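Local coordinates for protein synthesis inhibitor I (PDB 4FBC) that belongs to the plant ribosome-inactivating protein family and holds adenosine monophosphate in a pocket of its fold, at residues 34-39 with 179-184; 140-145 with 164-169; 174-179 with 209-214; 215-220 with 241-246. The protein carries 3 engineered substitutions. One frame throughout, in Å; residues are numbered along the deposited sequence.

Contact 1. Residues 34-39 with 179-184. With AMP (adenosine monophosphate), chain E.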
loop_
_atom_site.group_PDB
_atom_site.type_symbol
_atom_site.label_atom_id
_atom_site.label_comp_id
_atom_site.label_asym_id
_atom_site.label_seq_id
_atom_site.Cartn_x
_atom_site.Cartn_y
_atom_site.Cartn_z
ATOM N N GLY A 34 3.281 -5.259 -10.608
ATOM C CA GLY A 34 3.300 -6.685 -10.320
ATOM C C GLY A 34 2.622 -6.963 -8.990
ATOM O O GLY A 34 1.935 -7.979 -8.849
ATOM N N ILE A 35 2.819 -6.068 -8.023
ATOM C CA ILE A 35 2.094 -6.149 -6.744
ATOM C C ILE A 35 0.583 -6.065 -6.978
ATOM O O ILE A 35 -0.178 -6.899 -6.474
ATOM C CB ILE A 35 2.540 -5.067 -5.735
ATOM C CG1 ILE A 35 4.019 -5.261 -5.383
ATOM C CG2 ILE A 35 1.687 -5.136 -4.459
ATOM C CD1 ILE A 35 4.629 -4.173 -4.529
ATOM N N ARG A 36 0.139 -5.065 -7.740
ATOM C CA ARG A 36 -1.284 -4.932 -8.021
ATOM C C ARG A 36 -1.821 -6.190 -8.682
ATOM O O ARG A 36 -2.894 -6.673 -8.336
ATOM C CB ARG A 36 -1.539 -3.744 -8.946
ATOM C CG ARG A 36 -1.169 -2.408 -8.355
ATOM C CD ARG A 36 -1.231 -1.345 -9.455
ATOM N NE ARG A 36 -0.877 -0.038 -8.929
ATOM C CZ ARG A 36 -0.474 0.971 -9.689
ATOM N NH1 ARG A 36 -0.374 0.804 -11.012
ATOM N NH2 ARG A 36 -0.153 2.126 -9.125
ATOM N N ASN A 37 -1.057 -6.721 -9.633
ATOM C CA ASN A 37 -1.485 -7.878 -10.407
ATOM C C ASN A 37 -1.641 -9.120 -9.528
ATOM O O ASN A 37 -2.630 -9.845 -9.642
ATOM C CB ASN A 37 -0.511 -8.147 -11.558
ATOM C CG ASN A 37 -0.890 -9.375 -12.368
ATOM O OD1 ASN A 37 -0.218 -10.403 -12.300
ATOM N ND2 ASN A 37 -1.974 -9.275 -13.136
ATOM N N LYS A 38 -0.680 -9.350 -8.641
ATOM C CA LYS A 38 -0.742 -10.508 -7.754
ATOM C C LYS A 38 -1.787 -10.387 -6.639
ATOM O O LYS A 38 -2.226 -11.403 -6.088
ATOM C CB LYS A 38 0.643 -10.834 -7.189
ATOM C CG LYS A 38 1.614 -11.326 -8.269
ATOM C CD LYS A 38 2.882 -11.897 -7.668
ATOM C CE LYS A 38 3.648 -12.714 -8.704
ATOM N NZ LYS A 38 4.912 -13.268 -8.130
ATOM N N LEU A 39 -2.198 -9.164 -6.325
ATOM C CA LEU A 39 -3.209 -8.925 -5.282
ATOM C C LEU A 39 -4.651 -9.059 -5.789
ATOM O O LEU A 39 -5.591 -9.224 -4.999
ATOM C CB LEU A 39 -3.022 -7.523 -4.668
ATOM C CG LEU A 39 -1.844 -7.269 -3.735
ATOM C CD1 LEU A 39 -1.747 -5.781 -3.361
ATOM C CD2 LEU A 39 -1.994 -8.135 -2.486
ATOM N N ARG A 179 -1.634 1.368 -4.231
ATOM C CA ARG A 179 -3.036 1.769 -4.266
ATOM C C ARG A 179 -3.392 2.771 -5.360
ATOM O O ARG A 179 -4.500 2.734 -5.893
ATOM C CB ARG A 179 -3.440 2.363 -2.922
ATOM C CG ARG A 179 -3.578 1.328 -1.815
ATOM C CD ARG A 179 -3.618 2.026 -0.472
ATOM N NE ARG A 179 -3.844 1.084 0.630
ATOM C CZ ARG A 179 -3.398 1.271 1.868
ATOM N NH1 ARG A 179 -2.702 2.359 2.162
ATOM N NH2 ARG A 179 -3.662 0.375 2.817
ATOM N N PHE A 180 -2.467 3.673 -5.680
ATOM C CA PHE A 180 -2.773 4.810 -6.552
ATOM C C PHE A 180 -1.786 4.988 -7.687
ATOM O O PHE A 180 -0.581 5.076 -7.453
ATOM C CB PHE A 180 -2.793 6.112 -5.742
ATOM C CG PHE A 180 -3.831 6.132 -4.676
ATOM C CD1 PHE A 180 -5.166 6.330 -5.002
ATOM C CD2 PHE A 180 -3.478 5.929 -3.351
ATOM C CE1 PHE A 180 -6.137 6.329 -4.010
ATOM C CE2 PHE A 180 -4.440 5.928 -2.362
ATOM C CZ PHE A 180 -5.767 6.132 -2.697
ATOM N N GLN A 181 -2.308 5.059 -8.909
ATOM C CA GLN A 181 -1.475 5.329 -10.091
ATOM C C GLN A 181 -0.883 6.729 -10.038
ATOM O O GLN A 181 0.173 6.995 -10.620
ATOM C CB GLN A 181 -2.293 5.170 -11.379
ATOM C CG GLN A 181 -2.940 3.794 -11.546
ATOM C CD GLN A 181 -3.340 3.524 -12.980
ATOM O OE1 GLN A 181 -2.479 3.393 -13.854
ATOM N NE2 GLN A 181 -4.643 3.452 -13.239
ATOM N N THR A 182 -1.576 7.634 -9.359
ATOM C CA THR A 182 -1.064 8.994 -9.194
ATOM C C THR A 182 0.217 8.961 -8.363
ATOM O O THR A 182 1.243 9.539 -8.752
ATOM C CB THR A 182 -2.091 9.885 -8.502
ATOM O OG1 THR A 182 -2.655 9.157 -7.407
ATOM C CG2 THR A 182 -3.202 10.299 -9.470
ATOM N N VAL A 183 0.167 8.276 -7.223
ATOM C CA VAL A 183 1.331 8.176 -6.348
ATOM C C VAL A 183 2.488 7.383 -6.977
ATOM O O VAL A 183 3.645 7.791 -6.874
ATOM C CB VAL A 183 0.954 7.600 -4.979
ATOM C CG1 VAL A 183 2.194 7.422 -4.104
ATOM C CG2 VAL A 183 -0.081 8.511 -4.291
ATOM N N SER A 184 2.186 6.266 -7.638
ATOM C CA SER A 184 3.248 5.452 -8.233
ATOM C C SER A 184 3.915 6.214 -9.376
ATOM O O SER A 184 5.140 6.165 -9.535
ATOM C CB SER A 184 2.731 4.078 -8.695
ATOM O OG SER A 184 1.872 4.166 -9.827
HETATM P P AMP E . -8.571 2.924 9.412
HETATM O O1P AMP E . -7.721 3.488 10.534
HETATM O O2P AMP E . -9.986 3.440 9.255
HETATM O O3P AMP E . -8.593 1.412 9.505
HETATM O "O5'" AMP E . -7.790 3.072 8.029
HETATM C "C5'" AMP E . -8.072 4.139 7.133
HETATM C "C4'" AMP E . -7.109 4.145 5.971
HETATM O "O4'" AMP E . -5.777 4.472 6.447
HETATM C "C3'" AMP E . -6.933 2.812 5.251
HETATM O "O3'" AMP E . -7.953 2.555 4.297
HETATM C "C2'" AMP E . -5.541 2.932 4.645
HETATM O "O2'" AMP E . -5.584 3.704 3.445
HETATM C "C1'" AMP E . -4.808 3.743 5.723
HETATM N N9 AMP E . -4.058 2.885 6.672
HETATM C C8 AMP E . -4.340 2.719 7.986
HETATM N N7 AMP E . -3.457 1.879 8.590
HETATM C C5 AMP E . -2.568 1.494 7.647
HETATM C C6 AMP E . -1.365 0.620 7.600
HETATM N N6 AMP E . -0.930 -0.030 8.713
HETATM N N1 AMP E . -0.717 0.499 6.408
HETATM C C2 AMP E . -1.147 1.135 5.296
HETATM N N3 AMP E . -2.222 1.946 5.268
HETATM C C4 AMP E . -2.960 2.168 6.392
HETATM O O HOH W 1 0.275 2.879 -12.805
#
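The last turns of helix 25-39 pass the break between helices 157-179 and 181-190, and Arg-36 is the residue that reaches across; at the nearest point the CA atoms of Arg-36 and Arg-179 are 7.9 Å apart. This is a helix-to-helix junction of the ribosome-inactivating protein fold: Phe-180 leaves helical geometry and takes the N-cap position of the next helix, where its O receives the N of Ser-184 at 3.0 Å. Across the gap Arg-36 holds an extended chain from CG to NE, with CG lying beside the backbone N (chi1 -64°), which carries the guanidinium to the junction. There NE is hydrogen-bonded to Thr-178 O and NH2 to Ala-177 O, carbonyls at the C-terminal end of helix 157-179, where a positive charge is probably favourable. NH2 also donates to Ser-184 OG at 3.0 Å; this bond is bent, at 137°, and the hydroxyl sits somewhat off the guanidinium plane. Gln-181 crosses the arginine at about a right angle, its amide plane turned 70° from the guanidinium, and its CG comes 4.0 Å from Arg-36 NH1. Arg-179 leaves the junction in another direction, and its NH1 donates to AMP N3. In the guanidinium plane of Arg-36, a water takes a bond from NH1 at 2.8 Å and donates one to Gln-181 OE1 at 3.0 Å.

Contact 2. Residues 140-145 with 164-169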
loop_
_atom_site.group_PDB
_atom_site.type_symbol
_atom_site.label_atom_id
_atom_site.label_comp_id
_atom_site.label_asym_id
_atom_site.label_seq_id
_atom_site.Cartn_x
_atom_site.Cartn_y
_atom_site.Cartn_z
ATOM N N ALA A 140 16.250 4.803 0.146
ATOM C CA ALA A 140 17.445 4.113 0.608
ATOM C C ALA A 140 17.718 4.380 2.089
ATOM O O ALA A 140 18.095 3.474 2.817
ATOM C CB ALA A 140 18.661 4.510 -0.240
ATOM N N ASP A 141 17.547 5.622 2.533
ATOM C CA ASP A 141 17.800 5.943 3.945
ATOM C C ASP A 141 16.763 5.292 4.867
ATOM O O ASP A 141 17.088 4.860 5.972
ATOM C CB ASP A 141 17.850 7.459 4.176
ATOM C CG ASP A 141 19.091 8.109 3.568
ATOM O OD1 ASP A 141 20.019 7.374 3.175
ATOM O OD2 ASP A 141 19.137 9.356 3.498
ATOM N N ALA A 142 15.515 5.218 4.409
ATOM C CA ALA A 142 14.472 4.542 5.178
ATOM C C ALA A 142 14.755 3.044 5.281
ATOM O O ALA A 142 14.574 2.442 6.351
ATOM C CB ALA A 142 13.098 4.789 4.569
ATOM N N VAL A 143 15.203 2.440 4.180
ATOM C CA VAL A 143 15.554 1.020 4.195
ATOM C C VAL A 143 16.720 0.784 5.161
ATOM O O VAL A 143 16.701 -0.152 5.957
ATOM C CB VAL A 143 15.862 0.477 2.777
ATOM C CG1 VAL A 143 16.535 -0.887 2.835
ATOM C CG2 VAL A 143 14.594 0.384 1.971
ATOM N N THR A 144 17.716 1.661 5.105
ATOM C CA THR A 144 18.868 1.579 6.004
ATOM C C THR A 144 18.471 1.674 7.480
ATOM O O THR A 144 18.952 0.902 8.308
ATOM C CB THR A 144 19.899 2.678 5.688
ATOM O OG1 THR A 144 20.390 2.494 4.354
ATOM C CG2 THR A 144 21.066 2.619 6.665
ATOM N N ALA A 145 17.598 2.625 7.799
ATOM C CA ALA A 145 17.219 2.888 9.190
ATOM C C ALA A 145 16.467 1.717 9.816
ATOM O O ALA A 145 16.730 1.341 10.967
ATOM C CB ALA A 145 16.396 4.155 9.287
ATOM N N ARG A 164 9.920 6.540 12.677
ATOM C CA ARG A 164 8.614 7.014 12.196
ATOM C C ARG A 164 8.688 7.531 10.757
ATOM O O ARG A 164 7.870 7.168 9.903
ATOM C CB ARG A 164 8.058 8.130 13.089
ATOM C CG ARG A 164 7.369 7.668 14.375
ATOM C CD ARG A 164 6.829 8.875 15.134
ATOM N NE ARG A 164 5.877 8.518 16.186
ATOM C CZ ARG A 164 6.210 8.345 17.461
ATOM N NH1 ARG A 164 7.472 8.497 17.838
ATOM N NH2 ARG A 164 5.282 8.022 18.361
ATOM N N GLU A 165 9.670 8.386 10.498
ATOM C CA GLU A 165 9.822 8.982 9.179
ATOM C C GLU A 165 10.147 7.911 8.143
ATOM O O GLU A 165 9.669 7.969 7.008
ATOM C CB GLU A 165 10.903 10.067 9.221
ATOM C CG GLU A 165 10.575 11.185 10.206
ATOM C CD GLU A 165 11.708 12.188 10.394
ATOM O OE1 GLU A 165 12.833 11.930 9.909
ATOM O OE2 GLU A 165 11.466 13.237 11.034
ATOM N N ALA A 166 10.943 6.924 8.545
ATOM C CA ALA A 166 11.286 5.812 7.659
ATOM C C ALA A 166 10.053 4.988 7.274
ATOM O O ALA A 166 9.842 4.688 6.099
ATOM C CB ALA A 166 12.332 4.927 8.288
ATOM N N VAL A 167 9.250 4.598 8.263
ATOM C CA VAL A 167 7.987 3.920 7.971
ATOM C C VAL A 167 7.066 4.738 7.058
ATOM O O VAL A 167 6.471 4.195 6.120
ATOM C CB VAL A 167 7.248 3.530 9.271
ATOM C CG1 VAL A 167 5.824 3.040 8.959
ATOM C CG2 VAL A 167 8.034 2.468 9.995
ATOM N N THR A 168 6.958 6.041 7.322
ATOM C CA THR A 168 6.094 6.922 6.541
ATOM C C THR A 168 6.553 6.935 5.083
ATOM O O THR A 168 5.738 6.849 4.146
ATOM C CB THR A 168 6.114 8.363 7.087
ATOM O OG1 THR A 168 5.736 8.356 8.469
ATOM C CG2 THR A 168 5.156 9.246 6.315
ATOM N N THR A 169 7.869 7.020 4.911
ATOM C CA THR A 169 8.490 7.037 3.585
ATOM C C THR A 169 8.129 5.769 2.814
ATOM O O THR A 169 7.717 5.831 1.649
ATOM C CB THR A 169 10.024 7.148 3.692
ATOM O OG1 THR A 169 10.367 8.373 4.359
ATOM C CG2 THR A 169 10.654 7.138 2.292
#
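Ala-142 and Ala-166 meet where segments 140-145 and 164-169 come nearest, with their CA atoms just 4.2 Å apart. The methyl of Ala-142 rests on the backbone of the other helix: its CB is 3.6 Å from Ala-166 O and 3.8 Å from Ala-166 CB. The Ala-166 methyl in turn lies against Ala-142 CA, with Ala-145 CB farther along at 4.3 Å. Such small side chains let the axes of the two segments approach to 8.6 Å, at 126° between their directions, so that helices 136-147 and 157-179 make a close crossing built on alanines within the helical part of the ribosome-inactivating protein fold. Leu-146 also packs on Ala-166, and Leu-170 on Ala-142. One turn beyond Ala-166, Thr-169 offers carbon to the same methyl, its CB standing 4.0 Å from Ala-142 CB. The hydroxyl is turned back to its own helix, beside the backbone N (chi1 -61°), and OG1 donates to Glu-165 O at 2.8 Å. That carbonyl is gripped twice, since Thr-169 N reaches it from the opposite face of its plane.

Contact 3. Residues 174-179 with 209-214. With AMP (adenosine monophosphate), chain E.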
loop_
_atom_site.group_PDB
_atom_site.type_symbol
_atom_site.label_atom_id
_atom_site.label_comp_id
_atom_site.label_asym_id
_atom_site.label_seq_id
_atom_site.Cartn_x
_atom_site.Cartn_y
_atom_site.Cartn_z
ATOM N N VAL A 174 5.715 2.486 -1.275
ATOM C CA VAL A 174 5.294 1.119 -1.560
ATOM C C VAL A 174 3.769 0.978 -1.493
ATOM O O VAL A 174 3.120 0.743 -2.506
ATOM C CB VAL A 174 5.975 0.095 -0.619
ATOM C CG1 VAL A 174 5.483 -1.317 -0.908
ATOM C CG2 VAL A 174 7.489 0.159 -0.765
ATOM N N ASN A 175 3.190 1.119 -0.304
ATOM C CA ASN A 175 1.755 0.863 -0.155
ATOM C C ASN A 175 0.842 1.833 -0.895
ATOM O O ASN A 175 -0.062 1.394 -1.619
ATOM C CB ASN A 175 1.365 0.798 1.327
ATOM C CG ASN A 175 2.265 -0.110 2.108
ATOM O OD1 ASN A 175 3.467 0.125 2.192
ATOM N ND2 ASN A 175 1.696 -1.164 2.690
ATOM N N GLU A 176 1.063 3.140 -0.731
ATOM C CA GLU A 176 0.204 4.108 -1.406
ATOM C C GLU A 176 0.464 4.083 -2.908
ATOM O O GLU A 176 -0.455 4.277 -3.709
ATOM C CB GLU A 176 0.379 5.533 -0.855
ATOM C CG GLU A 176 0.265 5.668 0.678
ATOM C CD GLU A 176 -1.055 5.155 1.263
ATOM O OE1 GLU A 176 -2.020 4.904 0.506
ATOM O OE2 GLU A 176 -1.125 5.012 2.509
ATOM N N ALA A 177 1.717 3.832 -3.275
ATOM C CA ALA A 177 2.081 3.666 -4.687
ATOM C C ALA A 177 1.294 2.515 -5.313
ATOM O O ALA A 177 0.802 2.622 -6.437
ATOM C CB ALA A 177 3.566 3.414 -4.807
ATOM N N THR A 178 1.178 1.407 -4.592
ATOM C CA THR A 178 0.379 0.274 -5.073
ATOM C C THR A 178 -1.092 0.676 -5.233
ATOM O O THR A 178 -1.731 0.384 -6.253
ATOM C CB THR A 178 0.529 -0.933 -4.120
ATOM O OG1 THR A 178 1.894 -1.387 -4.127
ATOM C CG2 THR A 178 -0.375 -2.073 -4.535
ATOM N N ARG A 179 -1.634 1.368 -4.231
ATOM C CA ARG A 179 -3.036 1.769 -4.266
ATOM C C ARG A 179 -3.392 2.771 -5.360
ATOM O O ARG A 179 -4.500 2.734 -5.893
ATOM C CB ARG A 179 -3.440 2.363 -2.922
ATOM C CG ARG A 179 -3.578 1.328 -1.815
ATOM C CD ARG A 179 -3.618 2.026 -0.472
ATOM N NE ARG A 179 -3.844 1.084 0.630
ATOM C CZ ARG A 179 -3.398 1.271 1.868
ATOM N NH1 ARG A 179 -2.702 2.359 2.162
ATOM N NH2 ARG A 179 -3.662 0.375 2.817
ATOM N N ALA A 209 -5.394 13.902 -0.471
ATOM C CA ALA A 209 -6.823 13.587 -0.349
ATOM C C ALA A 209 -7.118 12.161 -0.807
ATOM O O ALA A 209 -7.883 11.429 -0.157
ATOM C CB ALA A 209 -7.663 14.587 -1.128
ATOM N N GLN A 210 -6.508 11.766 -1.925
ATOM C CA GLN A 210 -6.626 10.396 -2.427
ATOM C C GLN A 210 -6.134 9.382 -1.403
ATOM O O GLN A 210 -6.863 8.440 -1.051
ATOM C CB GLN A 210 -5.839 10.240 -3.739
ATOM C CG GLN A 210 -6.432 11.010 -4.924
ATOM C CD GLN A 210 -5.407 11.293 -6.001
ATOM O OE1 GLN A 210 -4.351 10.658 -6.047
ATOM N NE2 GLN A 210 -5.700 12.256 -6.862
ATOM N N VAL A 211 -4.909 9.578 -0.917
ATOM C CA VAL A 211 -4.333 8.689 0.093
ATOM C C VAL A 211 -5.236 8.580 1.330
ATOM O O VAL A 211 -5.449 7.483 1.860
ATOM C CB VAL A 211 -2.904 9.122 0.490
ATOM C CG1 VAL A 211 -2.451 8.396 1.752
ATOM C CG2 VAL A 211 -1.925 8.838 -0.660
ATOM N N ASN A 212 -5.796 9.708 1.758
ATOM C CA ASN A 212 -6.670 9.722 2.937
ATOM C C ASN A 212 -8.122 9.287 2.668
ATOM O O ASN A 212 -8.951 9.272 3.587
ATOM C CB ASN A 212 -6.632 11.108 3.605
ATOM C CG ASN A 212 -5.316 11.381 4.322
ATOM O OD1 ASN A 212 -4.609 10.458 4.741
ATOM N ND2 ASN A 212 -4.986 12.663 4.477
ATOM N N GLY A 213 -8.426 8.917 1.422
ATOM C CA GLY A 213 -9.773 8.515 1.040
ATOM C C GLY A 213 -9.857 7.326 0.081
ATOM O O GLY A 213 -10.734 7.271 -0.783
ATOM N N TRP A 214 -8.959 6.364 0.243
ATOM C CA TRP A 214 -8.907 5.202 -0.646
ATOM C C TRP A 214 -10.238 4.445 -0.690
ATOM O O TRP A 214 -10.724 4.089 -1.757
ATOM C CB TRP A 214 -7.778 4.277 -0.197
ATOM C CG TRP A 214 -7.547 3.045 -1.036
ATOM C CD1 TRP A 214 -7.536 2.952 -2.399
ATOM C CD2 TRP A 214 -7.265 1.734 -0.540
ATOM N NE1 TRP A 214 -7.274 1.651 -2.780
ATOM C CE2 TRP A 214 -7.097 0.888 -1.658
ATOM C CE3 TRP A 214 -7.138 1.192 0.745
ATOM C CZ2 TRP A 214 -6.815 -0.474 -1.526
ATOM C CZ3 TRP A 214 -6.848 -0.149 0.876
ATOM C CH2 TRP A 214 -6.691 -0.973 -0.250
HETATM P P AMP E . -8.571 2.924 9.412
HETATM O O1P AMP E . -7.721 3.488 10.534
HETATM O O2P AMP E . -9.986 3.440 9.255
HETATM O O3P AMP E . -8.593 1.412 9.505
HETATM O "O5'" AMP E . -7.790 3.072 8.029
HETATM C "C5'" AMP E . -8.072 4.139 7.133
HETATM C "C4'" AMP E . -7.109 4.145 5.971
HETATM O "O4'" AMP E . -5.777 4.472 6.447
HETATM C "C3'" AMP E . -6.933 2.812 5.251
HETATM O "O3'" AMP E . -7.953 2.555 4.297
HETATM C "C2'" AMP E . -5.541 2.932 4.645
HETATM O "O2'" AMP E . -5.584 3.704 3.445
HETATM C "C1'" AMP E . -4.808 3.743 5.723
HETATM N N9 AMP E . -4.058 2.885 6.672
HETATM C C8 AMP E . -4.340 2.719 7.986
HETATM N N7 AMP E . -3.457 1.879 8.590
HETATM C C5 AMP E . -2.568 1.494 7.647
HETATM C C6 AMP E . -1.365 0.620 7.600
HETATM N N6 AMP E . -0.930 -0.030 8.713
HETATM N N1 AMP E . -0.717 0.499 6.408
HETATM C C2 AMP E . -1.147 1.135 5.296
HETATM N N3 AMP E . -2.222 1.946 5.268
HETATM C C4 AMP E . -2.960 2.168 6.392
HETATM O O HOH W 2 -4.606 5.022 1.098
HETATM O O HOH W 3 -3.803 5.666 3.627
#
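Val-211, at the end of helix 205-211, lays CG1 against the carboxylate of Glu-176, 3.6 Å from its CD. The glutamate bends at chi2 (-57°), which brings the carboxylate beside Arg-179 and the valine. Val-211 O lies near two waters that also sit by the Glu-176 oxygens and AMP O2', while Glu-176 OE2 is further hydrogen-bonded to Tyr-119 OH. At Gly-213 the chain turns, its N hydrogen-bonded to Gln-210 O, and helix 214-225 starts. Trp-214 then sets one face of its indole across the Arg-179 side chain: Arg-179 CD packs over the six-membered ring as a CH-pi contact, 3.7 Å from the centroid, and Arg-179 NE comes within 3.3 Å of Trp-214 CZ3. The guanidinium, inclined 43° to the ring, makes an off-centre cation-pi contact. Trp-214 NE1 is hydrogen-bonded to Ile-257 O. Arg-179 NH2 bonds to Asn-86 O. Arg-179 NH1 forms a salt bridge with Glu-176, its hydrogen bond to OE1 (3.1 Å) lying in the guanidinium plane but meeting the carboxylate from above its plane, and also donates to AMP N3 at 3.2 Å (152°). With the tryptophan edge facing AMP O3', Arg-179 and Trp-214 line the AMP pocket of this ribosome-inactivating protein.

Contact 4. Residues 215-220 with 241-246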
loop_
_atom_site.group_PDB
_atom_site.type_symbol
_atom_site.label_atom_id
_atom_site.label_comp_id
_atom_site.label_asym_id
_atom_site.label_seq_id
_atom_site.Cartn_x
_atom_site.Cartn_y
_atom_site.Cartn_z
ATOM N N GLN A 215 -10.836 4.216 0.477
ATOM C CA GLN A 215 -12.125 3.535 0.528
ATOM C C GLN A 215 -13.215 4.351 -0.182
ATOM O O GLN A 215 -14.013 3.802 -0.953
ATOM C CB GLN A 215 -12.511 3.230 1.986
ATOM C CG GLN A 215 -13.843 2.493 2.141
ATOM C CD GLN A 215 -14.032 1.943 3.544
ATOM O OE1 GLN A 215 -13.465 2.464 4.506
ATOM N NE2 GLN A 215 -14.821 0.886 3.668
ATOM N N ASP A 216 -13.245 5.662 0.075
ATOM C CA ASP A 216 -14.217 6.552 -0.559
ATOM C C ASP A 216 -14.101 6.537 -2.086
ATOM O O ASP A 216 -15.102 6.488 -2.788
ATOM C CB ASP A 216 -14.029 7.998 -0.070
ATOM C CG ASP A 216 -14.523 8.216 1.344
ATOM O OD1 ASP A 216 -15.329 7.395 1.839
ATOM O OD2 ASP A 216 -14.107 9.228 1.953
ATOM N N LEU A 217 -12.876 6.587 -2.596
ATOM C CA LEU A 217 -12.679 6.626 -4.045
ATOM C C LEU A 217 -13.013 5.260 -4.644
ATOM O O LEU A 217 -13.630 5.180 -5.700
ATOM C CB LEU A 217 -11.245 7.043 -4.402
ATOM C CG LEU A 217 -10.945 7.199 -5.902
ATOM C CD1 LEU A 217 -11.869 8.216 -6.575
ATOM C CD2 LEU A 217 -9.481 7.588 -6.119
ATOM N N SER A 218 -12.607 4.191 -3.961
ATOM C CA SER A 218 -12.910 2.838 -4.416
ATOM C C SER A 218 -14.420 2.637 -4.492
ATOM O O SER A 218 -14.950 2.176 -5.505
ATOM C CB SER A 218 -12.290 1.794 -3.479
ATOM O OG SER A 218 -10.874 1.863 -3.508
ATOM N N ALA A 219 -15.118 3.001 -3.418
ATOM C CA ALA A 219 -16.572 2.874 -3.400
ATOM C C ALA A 219 -17.248 3.726 -4.479
ATOM O O ALA A 219 -18.181 3.273 -5.128
ATOM C CB ALA A 219 -17.119 3.215 -2.021
ATOM N N ALA A 220 -16.785 4.961 -4.674
ATOM C CA ALA A 220 -17.348 5.819 -5.714
ATOM C C ALA A 220 -17.286 5.213 -7.120
ATOM O O ALA A 220 -18.222 5.349 -7.911
ATOM C CB ALA A 220 -16.683 7.199 -5.691
ATOM N N GLU A 241 -14.052 16.404 -5.452
ATOM C CA GLU A 241 -13.293 17.564 -5.903
ATOM C C GLU A 241 -11.932 17.680 -5.228
ATOM O O GLU A 241 -10.946 18.104 -5.843
ATOM C CB GLU A 241 -14.106 18.836 -5.658
ATOM C CG GLU A 241 -13.870 19.893 -6.705
ATOM C CD GLU A 241 -14.148 19.372 -8.100
ATOM O OE1 GLU A 241 -15.237 18.787 -8.316
ATOM O OE2 GLU A 241 -13.268 19.536 -8.975
ATOM N N LYS A 242 -11.885 17.305 -3.958
ATOM C CA LYS A 242 -10.674 17.419 -3.164
ATOM C C LYS A 242 -9.560 16.508 -3.693
ATOM O O LYS A 242 -8.372 16.783 -3.499
ATOM C CB LYS A 242 -10.999 17.076 -1.709
ATOM C CG LYS A 242 -10.080 17.707 -0.691
ATOM C CD LYS A 242 -10.457 17.261 0.721
ATOM C CE LYS A 242 -9.298 17.449 1.688
ATOM N NZ LYS A 242 -9.664 17.060 3.086
ATOM N N MET A 243 -9.955 15.414 -4.343
ATOM C CA MET A 243 -9.002 14.486 -4.952
ATOM C C MET A 243 -8.663 14.843 -6.394
ATOM O O MET A 243 -7.801 14.199 -7.016
ATOM C CB MET A 243 -9.576 13.072 -4.940
ATOM C CG MET A 243 -9.772 12.510 -3.560
ATOM S SD MET A 243 -10.386 10.831 -3.725
ATOM C CE MET A 243 -10.589 10.372 -2.004
ATOM N N GLY A 244 -9.353 15.843 -6.936
ATOM C CA GLY A 244 -9.182 16.222 -8.332
ATOM C C GLY A 244 -9.854 15.228 -9.272
ATOM O O GLY A 244 -9.567 15.194 -10.470
ATOM N N VAL A 245 -10.758 14.425 -8.720
ATOM C CA VAL A 245 -11.389 13.341 -9.465
ATOM C C VAL A 245 -12.860 13.632 -9.675
ATOM O O VAL A 245 -13.672 13.467 -8.761
ATOM C CB VAL A 245 -11.231 12.001 -8.709
ATOM C CG1 VAL A 245 -11.951 10.868 -9.455
ATOM C CG2 VAL A 245 -9.768 11.672 -8.527
ATOM N N ARG A 246 -13.201 14.070 -10.881
ATOM C CA ARG A 246 -14.571 14.468 -11.179
ATOM C C ARG A 246 -15.354 13.433 -11.975
ATOM O O ARG A 246 -16.580 13.457 -11.978
ATOM C CB ARG A 246 -14.575 15.784 -11.946
ATOM C CG ARG A 246 -14.112 16.952 -11.121
ATOM C CD ARG A 246 -14.390 18.228 -11.867
ATOM N NE ARG A 246 -13.817 19.380 -11.189
ATOM C CZ ARG A 246 -13.632 20.562 -11.767
ATOM N NH1 ARG A 246 -13.972 20.739 -13.040
ATOM N NH2 ARG A 246 -13.103 21.563 -11.074
#
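Leu-217, in the first turn of helix 214-225, is the residue through which this helix meets the loop at Met-243 and Val-245, although the backbones stay well apart, with the CA atoms of Leu-217 and Met-243 8.7 Å from each other. Its CG lies anti to the backbone N (chi1 -177°), a setting that carries CG out from the helix, where CD1 reaches the loop. The Met-243 chain, extended beyond CG, runs past the leucine at a slant and brings SD 3.9 Å from Leu-217 CB. Leu-217 CD1 meets Val-245 CG1 at 3.9 Å, those two side chains crossing at about a right angle. Ala-251 and Thr-254 of helix 248-254 pack on both Leu-217 and Val-245, so the apolar patch is shared by three parts of the fold. On the next residue, Ser-218, the hydroxyl is occupied by Trp-214 O and Leu-259 N, and Ala-220, one turn along from Leu-217, packs on Phe-237, as Val-245 does too. On the loop side a short 3-10 turn, 241-243, runs into Gly-244, whose N is hydrogen-bonded to Glu-241 O and whose positive phi (75°) suits glycine. Gly-244 and Val-245 both face Ile-240, the arrangement of a G1 beta bulge.

Overall arrangement
From the N terminus, helix 25-39 supplies the first half of contact 1, and its partner 179-184 comes only after the long loop that this contact closes. Contact 2 is nested inside that loop, joining helix 136-147 to the middle of helix 157-179. Contact 3 crosses contact 1 along the chain: it starts from the C-terminal end of helix 157-179, shares Arg-179, and closes at 209-214. Contact 4 follows in series, tying helix 214-225 to the loop before helix 248-254. Contacts 1, 3 and 4 touch one another, through Thr-182 with Gln-210, Gln-210 with Met-243 and Phe-180 with Leu-217. Contact 2 touches none of them but shares helix 157-179 with contact 3.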